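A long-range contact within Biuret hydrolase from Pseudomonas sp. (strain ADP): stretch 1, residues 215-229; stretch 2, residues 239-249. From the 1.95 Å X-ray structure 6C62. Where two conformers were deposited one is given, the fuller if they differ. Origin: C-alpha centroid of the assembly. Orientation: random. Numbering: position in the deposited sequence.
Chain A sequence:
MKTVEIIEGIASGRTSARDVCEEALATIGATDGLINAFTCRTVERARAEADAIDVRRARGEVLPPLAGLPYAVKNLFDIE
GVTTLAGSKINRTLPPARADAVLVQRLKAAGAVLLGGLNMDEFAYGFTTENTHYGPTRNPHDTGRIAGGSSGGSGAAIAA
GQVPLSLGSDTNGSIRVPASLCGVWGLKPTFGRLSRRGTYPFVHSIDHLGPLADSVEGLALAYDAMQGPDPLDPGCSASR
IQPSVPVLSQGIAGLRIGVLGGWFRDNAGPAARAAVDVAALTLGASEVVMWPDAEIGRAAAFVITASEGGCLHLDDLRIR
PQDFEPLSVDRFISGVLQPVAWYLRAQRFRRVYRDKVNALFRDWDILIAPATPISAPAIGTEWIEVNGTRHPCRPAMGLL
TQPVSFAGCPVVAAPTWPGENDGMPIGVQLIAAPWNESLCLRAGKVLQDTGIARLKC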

# COMPACT_ATOMS: atom_id res chain seq x y z
N SER A 215 35.79 5.08 -2.04
CA SER A 215 36.03 6.06 -0.99
C SER A 215 34.71 6.66 -0.58
O SER A 215 33.73 6.60 -1.35
CB SER A 215 36.93 7.19 -1.49
OG SER A 215 36.32 7.80 -2.62
N VAL A 216 34.68 7.25 0.61
CA VAL A 216 33.45 7.89 1.04
C VAL A 216 33.10 9.16 0.21
O VAL A 216 31.92 9.47 -0.01
CB VAL A 216 33.44 8.09 2.60
CG1 VAL A 216 34.35 9.22 3.00
CG2 VAL A 216 31.98 8.36 3.05
N GLU A 217 34.11 9.86 -0.31
CA GLU A 217 33.90 10.98 -1.22
C GLU A 217 33.22 10.50 -2.48
O GLU A 217 32.35 11.18 -2.99
CB GLU A 217 35.23 11.67 -1.65
CG GLU A 217 35.94 12.43 -0.56
CD GLU A 217 36.86 11.56 0.31
OE1 GLU A 217 36.87 10.29 0.24
OE2 GLU A 217 37.62 12.16 1.12
N GLY A 218 33.64 9.33 -2.98
CA GLY A 218 32.98 8.68 -4.14
C GLY A 218 31.50 8.49 -3.92
O GLY A 218 30.71 8.78 -4.80
N LEU A 219 31.12 7.98 -2.72
CA LEU A 219 29.72 7.85 -2.39
C LEU A 219 29.01 9.18 -2.46
O LEU A 219 27.94 9.30 -3.11
CB LEU A 219 29.51 7.24 -1.02
CG LEU A 219 29.94 5.84 -0.74
CD1 LEU A 219 29.57 5.54 0.69
CD2 LEU A 219 29.36 4.80 -1.69
N ALA A 220 29.59 10.20 -1.82
CA ALA A 220 28.91 11.51 -1.68
C ALA A 220 28.73 12.18 -3.01
O ALA A 220 27.65 12.72 -3.30
CB ALA A 220 29.65 12.42 -0.70
N LEU A 221 29.78 12.13 -3.84
CA LEU A 221 29.74 12.77 -5.18
C LEU A 221 28.69 12.11 -6.07
O LEU A 221 27.96 12.80 -6.75
CB LEU A 221 31.11 12.70 -5.92
CG LEU A 221 32.19 13.60 -5.33
CD1 LEU A 221 33.54 13.10 -5.73
CD2 LEU A 221 32.03 15.03 -5.77
N ALA A 222 28.63 10.76 -6.03
CA ALA A 222 27.71 10.02 -6.90
C ALA A 222 26.28 10.23 -6.42
O ALA A 222 25.37 10.48 -7.21
CB ALA A 222 28.09 8.56 -6.89
N TYR A 223 26.09 10.13 -5.11
CA TYR A 223 24.80 10.41 -4.47
C TYR A 223 24.29 11.81 -4.83
O TYR A 223 23.18 11.96 -5.30
CB TYR A 223 24.91 10.22 -2.97
CG TYR A 223 23.76 10.69 -2.14
CD1 TYR A 223 22.48 10.26 -2.39
CD2 TYR A 223 23.95 11.60 -1.11
CE1 TYR A 223 21.39 10.71 -1.62
CE2 TYR A 223 22.91 12.00 -0.28
CZ TYR A 223 21.61 11.58 -0.58
OH TYR A 223 20.57 12.02 0.16
N ASP A 224 25.12 12.84 -4.67
CA ASP A 224 24.68 14.21 -5.09
C ASP A 224 24.29 14.35 -6.56
O ASP A 224 23.23 14.89 -6.88
CB ASP A 224 25.71 15.27 -4.72
CG ASP A 224 25.73 15.57 -3.19
OD1 ASP A 224 25.02 14.84 -2.36
OD2 ASP A 224 26.52 16.51 -2.81
N ALA A 225 25.05 13.71 -7.43
CA ALA A 225 24.74 13.68 -8.85
C ALA A 225 23.40 13.02 -9.19
O ALA A 225 22.72 13.46 -10.16
CB ALA A 225 25.89 12.99 -9.60
N MET A 226 23.03 12.01 -8.42
CA MET A 226 21.85 11.19 -8.68
C MET A 226 20.52 11.72 -8.03
O MET A 226 19.43 11.33 -8.40
CB MET A 226 22.15 9.79 -8.17
CG MET A 226 23.13 9.09 -9.06
SD MET A 226 23.23 7.30 -8.71
CE MET A 226 24.02 7.32 -7.12
N GLN A 227 20.66 12.61 -7.08
CA GLN A 227 19.52 13.13 -6.32
C GLN A 227 18.58 13.98 -7.15
O GLN A 227 19.02 14.63 -8.09
CB GLN A 227 20.00 14.01 -5.18
CG GLN A 227 20.49 13.31 -3.93
CD GLN A 227 20.63 14.32 -2.80
OE1 GLN A 227 19.65 14.91 -2.42
NE2 GLN A 227 21.86 14.52 -2.29
N GLY A 228 17.30 13.99 -6.79
CA GLY A 228 16.34 14.87 -7.42
C GLY A 228 15.00 14.18 -7.58
O GLY A 228 14.95 12.97 -7.84
N PRO A 229 13.91 14.95 -7.48
CA PRO A 229 12.58 14.40 -7.73
C PRO A 229 12.43 13.84 -9.12
O PRO A 229 13.15 14.22 -10.02
CB PRO A 229 11.62 15.58 -7.54
CG PRO A 229 12.47 16.79 -7.65
CD PRO A 229 13.88 16.43 -7.32
N SER A 239 11.50 15.66 -2.44
CA SER A 239 11.00 16.79 -3.25
C SER A 239 12.09 17.79 -3.61
O SER A 239 11.87 18.64 -4.42
CB SER A 239 9.81 17.44 -2.59
OG SER A 239 10.08 17.64 -1.24
N ARG A 240 13.26 17.69 -3.00
CA ARG A 240 14.38 18.53 -3.42
C ARG A 240 15.73 17.87 -3.17
O ARG A 240 15.82 16.89 -2.45
CB ARG A 240 14.33 19.87 -2.69
CG ARG A 240 14.71 19.77 -1.22
CD ARG A 240 14.74 21.15 -0.52
NE ARG A 240 14.91 20.97 0.92
CZ ARG A 240 13.93 20.62 1.75
NH1 ARG A 240 12.70 20.43 1.31
NH2 ARG A 240 14.18 20.45 3.03
N ILE A 241 16.76 18.44 -3.77
CA ILE A 241 18.12 18.01 -3.59
C ILE A 241 18.68 18.52 -2.26
O ILE A 241 18.49 19.68 -1.93
CB ILE A 241 18.97 18.52 -4.77
CG1 ILE A 241 18.43 17.93 -6.09
CG2 ILE A 241 20.42 18.20 -4.55
CD1 ILE A 241 19.21 18.34 -7.32
N GLN A 242 19.33 17.65 -1.48
CA GLN A 242 19.97 17.99 -0.21
C GLN A 242 21.44 17.57 -0.32
O GLN A 242 21.80 16.40 -0.03
CB GLN A 242 19.30 17.25 0.96
CG GLN A 242 17.83 17.62 1.23
CD GLN A 242 17.28 16.85 2.43
OE1 GLN A 242 17.07 15.62 2.38
NE2 GLN A 242 17.04 17.55 3.51
N PRO A 243 22.31 18.49 -0.79
CA PRO A 243 23.69 18.05 -1.10
C PRO A 243 24.47 17.56 0.12
O PRO A 243 24.39 18.15 1.15
CB PRO A 243 24.33 19.29 -1.75
CG PRO A 243 23.18 20.15 -2.20
CD PRO A 243 22.07 19.90 -1.21
N SER A 244 25.18 16.45 -0.00
CA SER A 244 26.02 15.93 1.06
C SER A 244 27.50 16.34 0.94
O SER A 244 28.20 16.41 1.96
CB SER A 244 25.94 14.40 1.05
OG SER A 244 26.49 13.87 -0.20
N VAL A 245 27.98 16.60 -0.28
CA VAL A 245 29.40 16.88 -0.50
C VAL A 245 29.90 18.09 0.31
O VAL A 245 30.92 17.97 0.93
CB VAL A 245 29.76 17.02 -1.99
CG1 VAL A 245 31.19 17.60 -2.21
CG2 VAL A 245 29.66 15.64 -2.67
N PRO A 246 29.15 19.21 0.35
CA PRO A 246 29.64 20.39 1.08
C PRO A 246 29.86 20.19 2.57
O PRO A 246 30.64 20.92 3.17
CB PRO A 246 28.53 21.44 0.85
CG PRO A 246 27.84 21.04 -0.39
CD PRO A 246 27.93 19.53 -0.41
N VAL A 247 29.16 19.24 3.18
CA VAL A 247 29.30 19.05 4.63
C VAL A 247 30.00 17.75 5.00
O VAL A 247 30.06 17.37 6.19
CB VAL A 247 27.89 19.14 5.34
CG1 VAL A 247 27.26 20.52 5.09
CG2 VAL A 247 26.91 18.04 4.87
N LEU A 248 30.56 17.05 4.01
CA LEU A 248 31.13 15.73 4.24
C LEU A 248 32.20 15.72 5.34
O LEU A 248 32.34 14.74 6.11
CB LEU A 248 31.71 15.21 2.94
CG LEU A 248 32.32 13.82 2.97
CD1 LEU A 248 31.24 12.80 3.30
CD2 LEU A 248 33.01 13.50 1.61
N SER A 249 32.94 16.83 5.42
CA SER A 249 34.02 16.97 6.40
C SER A 249 33.65 17.75 7.66
O SER A 249 34.50 18.08 8.44
CB SER A 249 35.26 17.55 5.73
OG SER A 249 35.81 16.50 4.94
O HOH W 1 21.25 14.12 1.63
O HOH W 2 16.99 14.47 -2.48

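A helix, residues 216-226, lies against a loop that is extended at 240-243 and turns at 244-246; the loop's backbone is satisfied through Asp224 in the helix's last turn and Gln227 just beyond its end. The contact buries 646 Å², both sides summed. Ser215 caps the helix: with chi1 at 57° (p), its OG accepts from Gly218 N at 3.1 Å.

Asp224 points toward the second stretch, and its m rotamer with chi2 near 7° presents both carboxylate oxygens to the turn at Ser244. OD1 accepts from Ser244 N at 2.9 Å and from Ser244 OG at 2.8 Å; OD2 accepts from Val245 N at 2.9 Å. Buried Ser244 can give two of these bonds because its p rotamer folds OG back to the same side as its own N. Ser244 OG also lies at the edge of the Tyr223 ring, 3.5 Å from Tyr223 CD2, and 3.5 Å from Ala220 CB.

Gln227, the first residue to leave helical phi/psi, suits a different task. Its amide carries an acceptor and a donor, matching the two backbone groups of one residue: OE1 accepts from Gln242 N and NE2 donates to Gln242 O, both at 2.9 Å and nearly straight. Chi1 m and chi2 t extend the chain far enough to reach them, and NE2 adds a weak bond to Asp224 OD1 at 3.2 Å. Water extends the network: one bridges Tyr223 OH and Gln242 O, another donates to both Gln227 OE1 and Arg240 O.

Apolar packing covers the earlier helical turns. The short methyl of Ala220 points toward the partner, its CB 3.8 Å from Val245 CG2 and 4.2 Å from Leu248 CD2. Leu221 starts away, yet its CD2 comes within 3.9 Å of Val245 CG2. Buried Leu248, chi1 t and chi2 p, lays CD2 3.8 Å from Glu217 CG, using the aliphatic part of an acidic side chain.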